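Local coordinates for putative uncharacterized protein (Lodderomyces elongisporus, PDB 4IVF) that binds glutathione, two molecules per subunit, and probably acts as a glutathione S-transferase, at residues Phe154-Ile157 and Leu158-Lys162; Ile81-Tyr84 and Leu85-Tyr89; Ser96-Ala99 and Gly100-Glu103; Thr88-Glu92 and His93-Tyr97. All coordinates share one frame; numbering follows the deposited sequence.

Contact 1. Residues Phe154-Ile157 and Leu158-Lys162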
loop_
_atom_site.group_PDB
_atom_site.type_symbol
_atom_site.label_atom_id
_atom_site.label_comp_id
_atom_site.label_asym_id
_atom_site.label_seq_id
_atom_site.Cartn_x
_atom_site.Cartn_y
_atom_site.Cartn_z
ATOM N N PHE F 154 -4.082 -14.876 -1.807
ATOM C CA PHE F 154 -5.350 -14.605 -1.132
ATOM C C PHE F 154 -6.196 -15.876 -0.908
ATOM O O PHE F 154 -6.951 -15.957 0.063
ATOM C CB PHE F 154 -6.162 -13.557 -1.891
ATOM C CG PHE F 154 -5.728 -12.132 -1.636
ATOM C CD1 PHE F 154 -5.888 -11.550 -0.375
ATOM C CD2 PHE F 154 -5.200 -11.354 -2.670
ATOM C CE1 PHE F 154 -5.503 -10.214 -0.143
ATOM C CE2 PHE F 154 -4.812 -10.021 -2.457
ATOM C CZ PHE F 154 -4.963 -9.446 -1.194
ATOM N N GLU F 155 -6.076 -16.854 -1.810
ATOM C CA GLU F 155 -6.757 -18.135 -1.645
ATOM C C GLU F 155 -6.136 -18.891 -0.474
ATOM O O GLU F 155 -6.845 -19.474 0.342
ATOM C CB GLU F 155 -6.670 -18.958 -2.930
ATOM C CG GLU F 155 -7.368 -20.295 -2.901
ATOM C CD GLU F 155 -8.884 -20.182 -2.839
ATOM O OE1 GLU F 155 -9.407 -19.048 -2.845
ATOM O OE2 GLU F 155 -9.556 -21.235 -2.788
ATOM N N ASP F 156 -4.805 -18.880 -0.402
ATOM C CA ASP F 156 -4.109 -19.471 0.722
ATOM C C ASP F 156 -4.506 -18.797 2.049
ATOM O O ASP F 156 -4.751 -19.478 3.046
ATOM C CB ASP F 156 -2.594 -19.405 0.522
ATOM C CG ASP F 156 -1.843 -20.216 1.560
ATOM O OD1 ASP F 156 -2.497 -21.033 2.237
ATOM O OD2 ASP F 156 -0.613 -20.050 1.701
ATOM N N ILE F 157 -4.571 -17.468 2.047
ATOM C CA ILE F 157 -4.954 -16.704 3.233
ATOM C C ILE F 157 -6.331 -17.140 3.740
ATOM O O ILE F 157 -6.505 -17.446 4.936
ATOM C CB ILE F 157 -4.906 -15.174 2.959
ATOM C CG1 ILE F 157 -3.463 -14.741 2.738
ATOM C CG2 ILE F 157 -5.483 -14.392 4.119
ATOM C CD1 ILE F 157 -3.311 -13.321 2.329
ATOM N N LEU F 158 -7.293 -17.215 2.819
ATOM C CA LEU F 158 -8.628 -17.688 3.160
ATOM C C LEU F 158 -8.621 -19.101 3.724
ATOM O O LEU F 158 -9.398 -19.410 4.628
ATOM C CB LEU F 158 -9.551 -17.628 1.946
ATOM C CG LEU F 158 -10.021 -16.242 1.520
ATOM C CD1 LEU F 158 -10.818 -16.355 0.250
ATOM C CD2 LEU F 158 -10.855 -15.611 2.617
ATOM N N SER F 159 -7.739 -19.950 3.198
ATOM C CA SER F 159 -7.650 -21.348 3.621
ATOM C C SER F 159 -7.145 -21.479 5.058
ATOM O O SER F 159 -7.421 -22.471 5.736
ATOM C CB SER F 159 -6.749 -22.153 2.680
ATOM O OG SER F 159 -5.387 -21.893 2.952
ATOM N N ARG F 160 -6.409 -20.474 5.514
ATOM C CA ARG F 160 -5.886 -20.468 6.864
ATOM C C ARG F 160 -6.919 -19.995 7.888
ATOM O O ARG F 160 -6.668 -20.035 9.088
ATOM C CB ARG F 160 -4.620 -19.616 6.934
ATOM C CG ARG F 160 -3.501 -20.160 6.080
ATOM C CD ARG F 160 -2.310 -19.231 6.061
ATOM N NE ARG F 160 -1.340 -19.652 5.055
ATOM C CZ ARG F 160 -0.025 -19.485 5.165
ATOM N NH1 ARG F 160 0.482 -18.909 6.249
ATOM N NH2 ARG F 160 0.779 -19.898 4.192
ATOM N N ASN F 161 -8.080 -19.551 7.420
ATOM C CA ASN F 161 -9.147 -19.116 8.327
ATOM C C ASN F 161 -10.235 -20.188 8.415
ATOM O O ASN F 161 -11.424 -19.916 8.240
ATOM C CB ASN F 161 -9.729 -17.770 7.875
ATOM C CG ASN F 161 -10.560 -17.093 8.956
ATOM O OD1 ASN F 161 -10.623 -17.559 10.085
ATOM N ND2 ASN F 161 -11.195 -15.985 8.607
ATOM N N LYS F 162 -9.801 -21.414 8.683
ATOM C CA LYS F 162 -10.694 -22.568 8.767
ATOM C C LYS F 162 -11.724 -22.429 9.885
ATOM O O LYS F 162 -12.874 -22.838 9.729
ATOM C CB LYS F 162 -9.880 -23.840 8.992
ATOM C CG LYS F 162 -8.934 -24.209 7.865
ATOM C CD LYS F 162 -9.588 -25.159 6.868
ATOM C CE LYS F 162 -8.591 -25.617 5.809
ATOM N NZ LYS F 162 -7.373 -26.219 6.422
#
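Near the C-terminal end of helix 137-159, D156 and R160, one turn apart, are joined by a salt bridge. D156 OD2 meets R160 NH2 at 2.9 Å, approached on its syn side though well out of the carboxylate plane, while the other oxygen, D156 OD1, takes a longer, weak bond from R160 NE at 3.3 Å. The two flat groups are twisted 70° apart. D156 reaches its partner because CG stands anti to the backbone N (chi1 -170°), and R160 stretches its chain out straight to bring the guanidinium there. R160 NH2 also donates to V50 O of the second subunit, and P54 of that subunit packs on D156 and R160. Backbone donors are satisfied in sequence: L158 N by F154 O at 3.0 Å, S159 N by E155 O at 3.0 Å. R160 N then turns to I157 O at 3.1 Å, coming from above the carbonyl plane, and keeps a weak bond to D156 O. The carboxylate of E155 looks the other way, to L200 N and L201 N of helix 199-209. Shared between an intrahelical carboxylate and a carbonyl across the dimer interface, the guanidinium of R160 ties this end of the helix region to the neighbouring subunit.

Contact 2. Residues Ile81-Tyr84 and Leu85-Tyr89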
loop_
_atom_site.group_PDB
_atom_site.type_symbol
_atom_site.label_atom_id
_atom_site.label_comp_id
_atom_site.label_asym_id
_atom_site.label_seq_id
_atom_site.Cartn_x
_atom_site.Cartn_y
_atom_site.Cartn_z
ATOM N N ILE F 81 -7.403 5.923 3.293
ATOM C CA ILE F 81 -8.800 6.327 3.407
ATOM C C ILE F 81 -9.603 5.246 4.106
ATOM O O ILE F 81 -10.437 5.538 4.967
ATOM C CB ILE F 81 -9.435 6.602 2.028
ATOM C CG1 ILE F 81 -8.665 7.695 1.293
ATOM C CG2 ILE F 81 -10.920 6.971 2.179
ATOM C CD1 ILE F 81 -9.215 7.984 -0.101
ATOM N N LEU F 82 -9.352 3.994 3.736
ATOM C CA LEU F 82 -10.038 2.868 4.375
ATOM C C LEU F 82 -9.738 2.806 5.864
ATOM O O LEU F 82 -10.656 2.713 6.670
ATOM C CB LEU F 82 -9.709 1.536 3.687
ATOM C CG LEU F 82 -10.402 1.425 2.323
ATOM C CD1 LEU F 82 -9.866 0.284 1.457
ATOM C CD2 LEU F 82 -11.915 1.344 2.490
ATOM N N GLN F 83 -8.455 2.888 6.214
ATOM C CA GLN F 83 -8.007 2.839 7.607
ATOM C C GLN F 83 -8.640 3.980 8.398
ATOM O O GLN F 83 -9.116 3.788 9.524
ATOM C CB GLN F 83 -6.469 2.900 7.670
ATOM C CG GLN F 83 -5.830 2.398 8.950
ATOM C CD GLN F 83 -6.321 1.011 9.401
ATOM O OE1 GLN F 83 -6.316 0.045 8.631
ATOM N NE2 GLN F 83 -6.736 0.917 10.664
ATOM N N TYR F 84 -8.663 5.164 7.789
ATOM C CA TYR F 84 -9.275 6.337 8.403
ATOM C C TYR F 84 -10.758 6.134 8.720
ATOM O O TYR F 84 -11.189 6.393 9.837
ATOM C CB TYR F 84 -9.099 7.598 7.532
ATOM C CG TYR F 84 -9.954 8.745 8.045
ATOM C CD1 TYR F 84 -9.581 9.468 9.176
ATOM C CD2 TYR F 84 -11.161 9.059 7.432
ATOM C CE1 TYR F 84 -10.390 10.484 9.672
ATOM C CE2 TYR F 84 -11.970 10.064 7.918
ATOM C CZ TYR F 84 -11.581 10.778 9.029
ATOM O OH TYR F 84 -12.402 11.783 9.491
ATOM N N LEU F 85 -11.532 5.698 7.729
ATOM C CA LEU F 85 -12.968 5.457 7.905
ATOM C C LEU F 85 -13.268 4.391 8.966
ATOM O O LEU F 85 -14.231 4.503 9.738
ATOM C CB LEU F 85 -13.612 5.058 6.572
ATOM C CG LEU F 85 -13.616 6.137 5.481
ATOM C CD1 LEU F 85 -14.011 5.544 4.116
ATOM C CD2 LEU F 85 -14.523 7.315 5.854
ATOM N N ALA F 86 -12.450 3.349 8.989
ATOM C CA ALA F 86 -12.652 2.284 9.946
ATOM C C ALA F 86 -12.348 2.797 11.354
ATOM O O ALA F 86 -13.138 2.587 12.268
ATOM C CB ALA F 86 -11.789 1.086 9.590
ATOM N N ASP F 87 -11.212 3.476 11.525
ATOM C CA ASP F 87 -10.859 4.069 12.820
ATOM C C ASP F 87 -11.955 5.002 13.327
ATOM O O ASP F 87 -12.323 4.959 14.498
ATOM C CB ASP F 87 -9.574 4.902 12.730
ATOM C CG ASP F 87 -8.328 4.067 12.522
ATOM O OD1 ASP F 87 -8.386 2.819 12.677
ATOM O OD2 ASP F 87 -7.279 4.676 12.209
ATOM N N THR F 88 -12.466 5.846 12.431
ATOM C CA THR F 88 -13.345 6.940 12.810
ATOM C C THR F 88 -14.814 6.537 12.948
ATOM O O THR F 88 -15.499 6.963 13.883
ATOM C CB THR F 88 -13.218 8.118 11.800
ATOM O OG1 THR F 88 -11.842 8.499 11.676
ATOM C CG2 THR F 88 -14.028 9.320 12.250
ATOM N N TYR F 89 -15.296 5.710 12.024
ATOM C CA TYR F 89 -16.730 5.428 11.924
ATOM C C TYR F 89 -17.145 3.985 12.219
ATOM O O TYR F 89 -18.314 3.632 12.086
ATOM C CB TYR F 89 -17.265 5.894 10.559
ATOM C CG TYR F 89 -17.042 7.382 10.366
ATOM C CD1 TYR F 89 -17.750 8.306 11.136
ATOM C CD2 TYR F 89 -16.093 7.863 9.461
ATOM C CE1 TYR F 89 -17.538 9.661 11.002
ATOM C CE2 TYR F 89 -15.878 9.237 9.306
ATOM C CZ TYR F 89 -16.611 10.124 10.086
ATOM O OH TYR F 89 -16.426 11.469 9.979
#
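Y84 and T88 meet one turn apart on helix 78-89. From CB, which makes only the approach to L85 N that the covalent chain imposes, the tyrosine heads away from its own backbone N (chi1 169°), and the ring swings along the helix toward T88. On one side Y84 CD2 touches the L85 methyl CD2 at 4.1 Å; on the other, CD1 and then CE1 pass under T88 OG1, which sits 3.2 Å above the ring plane and offset toward the rim. Y84 CE2 brushes Y89 CE2 at 4.2 Å, Y105 of the second subunit meets the ring edge-to-face, and at the tip the OH bonds to D63 OD2, an oxygen that also receives the Y89 hydroxyl. T88 OG1 is itself spent on Y84 O at 2.9 Å, where T88 N binds from the opposite face of the carbonyl plane. Q83 NE2 gives D87 OD1 a weak bond of 3.2 Å, whereas D87 OD2 goes to Y105 OH of the second subunit. The I81 and L85 side chains point the same way, toward helix 16-27, with I81 CG2 3.9 Å from L85 CD1. A threonine hydroxyl folded back on the carbonyl four residues earlier is a recurrent intrahelical motif, here in the last helix of the thioredoxin-like N-terminal domain.

Contact 3. Residues Ser96-Ala99 and Gly100-Glu103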
loop_
_atom_site.group_PDB
_atom_site.type_symbol
_atom_site.label_atom_id
_atom_site.label_comp_id
_atom_site.label_asym_id
_atom_site.label_seq_id
_atom_site.Cartn_x
_atom_site.Cartn_y
_atom_site.Cartn_z
ATOM N N SER F 96 -14.063 -4.263 11.784
ATOM C CA SER F 96 -12.688 -3.948 12.164
ATOM C C SER F 96 -12.420 -4.515 13.535
ATOM O O SER F 96 -13.343 -4.898 14.253
ATOM C CB SER F 96 -12.443 -2.428 12.175
ATOM O OG SER F 96 -13.298 -1.768 13.099
ATOM N N TYR F 97 -11.150 -4.567 13.901
ATOM C CA TYR F 97 -10.750 -5.107 15.189
ATOM C C TYR F 97 -10.205 -3.993 16.065
ATOM O O TYR F 97 -9.756 -2.976 15.552
ATOM C CB TYR F 97 -9.700 -6.190 14.983
ATOM C CG TYR F 97 -10.287 -7.438 14.385
ATOM C CD1 TYR F 97 -10.843 -8.418 15.199
ATOM C CD2 TYR F 97 -10.308 -7.634 13.004
ATOM C CE1 TYR F 97 -11.389 -9.550 14.672
ATOM C CE2 TYR F 97 -10.859 -8.770 12.464
ATOM C CZ TYR F 97 -11.395 -9.734 13.308
ATOM O OH TYR F 97 -11.955 -10.884 12.793
ATOM N N PRO F 98 -10.252 -4.176 17.392
ATOM C CA PRO F 98 -9.723 -3.145 18.290
ATOM C C PRO F 98 -8.260 -2.855 17.997
ATOM O O PRO F 98 -7.485 -3.782 17.733
ATOM C CB PRO F 98 -9.861 -3.786 19.674
ATOM C CG PRO F 98 -11.037 -4.699 19.533
ATOM C CD PRO F 98 -10.934 -5.253 18.128
ATOM N N ALA F 99 -7.899 -1.576 18.045
ATOM C CA ALA F 99 -6.532 -1.135 17.786
ATOM C C ALA F 99 -5.555 -1.817 18.742
ATOM O O ALA F 99 -5.849 -1.976 19.920
ATOM C CB ALA F 99 -6.440 0.383 17.915
ATOM N N GLY F 100 -4.403 -2.230 18.223
ATOM C CA GLY F 100 -3.404 -2.904 19.036
ATOM C C GLY F 100 -3.450 -4.428 19.067
ATOM O O GLY F 100 -2.502 -5.068 19.530
ATOM N N THR F 101 -4.541 -5.021 18.586
ATOM C CA THR F 101 -4.683 -6.480 18.625
ATOM C C THR F 101 -4.037 -7.160 17.424
ATOM O O THR F 101 -3.851 -6.545 16.368
ATOM C CB THR F 101 -6.156 -6.924 18.678
ATOM O OG1 THR F 101 -6.812 -6.536 17.466
ATOM C CG2 THR F 101 -6.876 -6.312 19.877
ATOM N N ALA F 102 -3.718 -8.442 17.583
ATOM C CA ALA F 102 -3.131 -9.226 16.502
ATOM C C ALA F 102 -3.994 -9.169 15.245
ATOM O O ALA F 102 -3.490 -8.973 14.140
ATOM C CB ALA F 102 -2.914 -10.653 16.943
ATOM N N GLU F 103 -5.303 -9.298 15.423
ATOM C CA GLU F 103 -6.225 -9.239 14.299
ATOM C C GLU F 103 -6.224 -7.858 13.622
ATOM O O GLU F 103 -6.369 -7.765 12.418
ATOM C CB GLU F 103 -7.645 -9.641 14.718
ATOM C CG GLU F 103 -7.801 -11.110 15.187
ATOM C CD GLU F 103 -7.422 -11.344 16.672
ATOM O OE1 GLU F 103 -7.012 -10.388 17.392
ATOM O OE2 GLU F 103 -7.542 -12.510 17.116
#
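P98 O is gripped twice by T101, once by its side chain and once by its backbone. The hydroxyl T101 OG1 comes in the carbonyl plane of P98 O at 2.8 Å, and T101 N adds a weak bond to P98 O at 3.3 Å. For this the hydroxyl stands between the backbone N and the carbonyl carbon (chi1 65°), a position from which OG1 also accepts from Y104 N. T101 CG2, swung beside the backbone N, rests on P98 CB at 3.9 Å. The weak N-H bond closes a type II beta turn from P98 to T101, and OG1 reinforces it. G100 holds the third position with a positive phi of 93°, where glycine, having no side chain, avoids a clash with the A99 carbonyl oxygen. T101 is the N-cap of helix 102-131, the first helix of the all-helical C-terminal domain of this GST. Next to the turn, E103 CB sits over the centre of one face of the Y97 ring, a CH-pi contact of 3.5 Å to the centroid, only 15° off the ring normal. E103 CG follows over one side, 3.9 Å from Y97 CE1, and the bend at chi2 then turns the carboxylate away. The phenol hydroxyl of Y97 bonds V170 O.

Contact 4. Residues Thr88-Glu92 and His93-Tyr97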
loop_
_atom_site.group_PDB
_atom_site.type_symbol
_atom_site.label_atom_id
_atom_site.label_comp_id
_atom_site.label_asym_id
_atom_site.label_seq_id
_atom_site.Cartn_x
_atom_site.Cartn_y
_atom_site.Cartn_z
ATOM N N THR F 88 -12.466 5.846 12.431
ATOM C CA THR F 88 -13.345 6.940 12.810
ATOM C C THR F 88 -14.814 6.537 12.948
ATOM O O THR F 88 -15.499 6.963 13.883
ATOM C CB THR F 88 -13.218 8.118 11.800
ATOM O OG1 THR F 88 -11.842 8.499 11.676
ATOM C CG2 THR F 88 -14.028 9.320 12.250
ATOM N N TYR F 89 -15.296 5.710 12.024
ATOM C CA TYR F 89 -16.730 5.428 11.924
ATOM C C TYR F 89 -17.145 3.985 12.219
ATOM O O TYR F 89 -18.314 3.632 12.086
ATOM C CB TYR F 89 -17.265 5.894 10.559
ATOM C CG TYR F 89 -17.042 7.382 10.366
ATOM C CD1 TYR F 89 -17.750 8.306 11.136
ATOM C CD2 TYR F 89 -16.093 7.863 9.461
ATOM C CE1 TYR F 89 -17.538 9.661 11.002
ATOM C CE2 TYR F 89 -15.878 9.237 9.306
ATOM C CZ TYR F 89 -16.611 10.124 10.086
ATOM O OH TYR F 89 -16.426 11.469 9.979
ATOM N N ASP F 90 -16.197 3.153 12.632
ATOM C CA ASP F 90 -16.536 1.805 13.074
ATOM C C ASP F 90 -15.966 1.501 14.462
ATOM O O ASP F 90 -15.237 0.520 14.665
ATOM C CB ASP F 90 -16.080 0.760 12.057
ATOM C CG ASP F 90 -16.558 -0.642 12.412
ATOM O OD1 ASP F 90 -17.659 -0.775 12.986
ATOM O OD2 ASP F 90 -15.824 -1.604 12.123
ATOM N N LYS F 91 -16.311 2.342 15.427
ATOM C CA LYS F 91 -15.811 2.152 16.779
ATOM C C LYS F 91 -16.487 0.950 17.443
ATOM O O LYS F 91 -16.016 0.444 18.457
ATOM C CB LYS F 91 -15.998 3.429 17.595
ATOM C CG LYS F 91 -15.210 4.622 17.051
ATOM C CD LYS F 91 -15.265 5.810 17.998
ATOM C CE LYS F 91 -14.402 6.962 17.508
ATOM N NZ LYS F 91 -13.057 6.501 17.091
ATOM N N GLU F 92 -17.585 0.497 16.844
ATOM C CA GLU F 92 -18.309 -0.681 17.302
ATOM C C GLU F 92 -17.657 -1.970 16.795
ATOM O O GLU F 92 -18.051 -3.067 17.187
ATOM C CB GLU F 92 -19.768 -0.622 16.844
ATOM C CG GLU F 92 -20.519 0.639 17.259
ATOM C CD GLU F 92 -21.143 0.536 18.641
ATOM O OE1 GLU F 92 -21.116 -0.565 19.236
ATOM O OE2 GLU F 92 -21.669 1.560 19.135
ATOM N N HIS F 93 -16.669 -1.835 15.915
ATOM C CA HIS F 93 -15.879 -2.984 15.469
ATOM C C HIS F 93 -16.705 -4.042 14.742
ATOM O O HIS F 93 -16.460 -5.241 14.887
ATOM C CB HIS F 93 -15.111 -3.596 16.649
ATOM C CG HIS F 93 -14.121 -2.655 17.252
ATOM N ND1 HIS F 93 -14.139 -2.305 18.582
ATOM C CD2 HIS F 93 -13.102 -1.958 16.694
ATOM C CE1 HIS F 93 -13.163 -1.447 18.823
ATOM N NE2 HIS F 93 -12.519 -1.220 17.695
ATOM N N LYS F 94 -17.681 -3.588 13.960
ATOM C CA LYS F 94 -18.496 -4.476 13.142
ATOM C C LYS F 94 -17.740 -4.925 11.891
ATOM O O LYS F 94 -18.069 -5.940 11.280
ATOM C CB LYS F 94 -19.803 -3.784 12.742
ATOM C CG LYS F 94 -20.811 -3.651 13.875
ATOM C CD LYS F 94 -22.161 -3.162 13.356
ATOM C CE LYS F 94 -23.219 -3.121 14.457
ATOM N NZ LYS F 94 -22.946 -2.054 15.462
ATOM N N PHE F 95 -16.723 -4.164 11.520
ATOM C CA PHE F 95 -15.965 -4.428 10.308
ATOM C C PHE F 95 -14.499 -4.125 10.539
ATOM O O PHE F 95 -13.785 -3.745 9.613
ATOM C CB PHE F 95 -16.487 -3.566 9.146
ATOM C CG PHE F 95 -17.940 -3.777 8.842
ATOM C CD1 PHE F 95 -18.349 -4.852 8.071
ATOM C CD2 PHE F 95 -18.897 -2.905 9.329
ATOM C CE1 PHE F 95 -19.691 -5.051 7.790
ATOM C CE2 PHE F 95 -20.242 -3.102 9.058
ATOM C CZ PHE F 95 -20.640 -4.172 8.289
ATOM N N SER F 96 -14.063 -4.263 11.784
ATOM C CA SER F 96 -12.688 -3.948 12.164
ATOM C C SER F 96 -12.420 -4.515 13.535
ATOM O O SER F 96 -13.343 -4.898 14.253
ATOM C CB SER F 96 -12.443 -2.428 12.175
ATOM O OG SER F 96 -13.298 -1.768 13.099
ATOM N N TYR F 97 -11.150 -4.567 13.901
ATOM C CA TYR F 97 -10.750 -5.107 15.189
ATOM C C TYR F 97 -10.205 -3.993 16.065
ATOM O O TYR F 97 -9.756 -2.976 15.552
ATOM C CB TYR F 97 -9.700 -6.190 14.983
ATOM C CG TYR F 97 -10.287 -7.438 14.385
ATOM C CD1 TYR F 97 -10.843 -8.418 15.199
ATOM C CD2 TYR F 97 -10.308 -7.634 13.004
ATOM C CE1 TYR F 97 -11.389 -9.550 14.672
ATOM C CE2 TYR F 97 -10.859 -8.770 12.464
ATOM C CZ TYR F 97 -11.395 -9.734 13.308
ATOM O OH TYR F 97 -11.955 -10.884 12.793
#
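D90, the first residue to leave helical geometry after helix 78-89, turns its buried carboxylate onto the chain ahead, where K94, F95 and S96 converge on it. D90 OD1 receives K94 N at 3.0 Å through its syn lone pair. D90 OD2 takes two donors from opposite faces of the carboxylate plane, F95 N at 2.8 Å and the S96 hydroxyl OG at 2.7 Å, the latter from well above the plane. A chi1 of -174° places the group among these donors, whose three bonds fix its rotation and would be expected to favour the charged form. The backbone tightens the same knot: H93 N bonds D90 O at 3.0 Å, closing a type I turn from D90 to H93. The outer side is much looser. E92 and K94, both exposed, extend alongside each other, but E92 OE1 and K94 NZ remain 4.5 Å apart, too far for a salt bridge. Between these extremes K91 O lies over one face of the H93 ring, 3.3 Å from H93 ND1 without bonding it. K91 NZ reaches back to D87 O on helix 78-89, whereas S96 O is held by R173 NH1; residues 90-97 form the loop leading from helix 78-89 toward helix 102-131.

Contacts 2, 4 and 3 follow in that order along the chain, a continuous run from helix 78-89, through the connecting loop, to the start of helix 102-131. Contact 2 shares T88 and Y89 with contact 4, their centres about 8 Å apart; contact 4 shares S96 and Y97 with contact 3, centres about 10 Å apart, and H93 NE2 packs against P98 CA at 3.4 Å. Together they carry the chain from the thioredoxin-like N-terminal domain into the helical C-terminal one. Contact 1 comes later, near the end of helix 137-159, its centre about 25 Å from that of contact 2. Contacts 1, 2 and 3 touch the second subunit, and contact 4 reaches it through T88, so both domains contribute to the dimer.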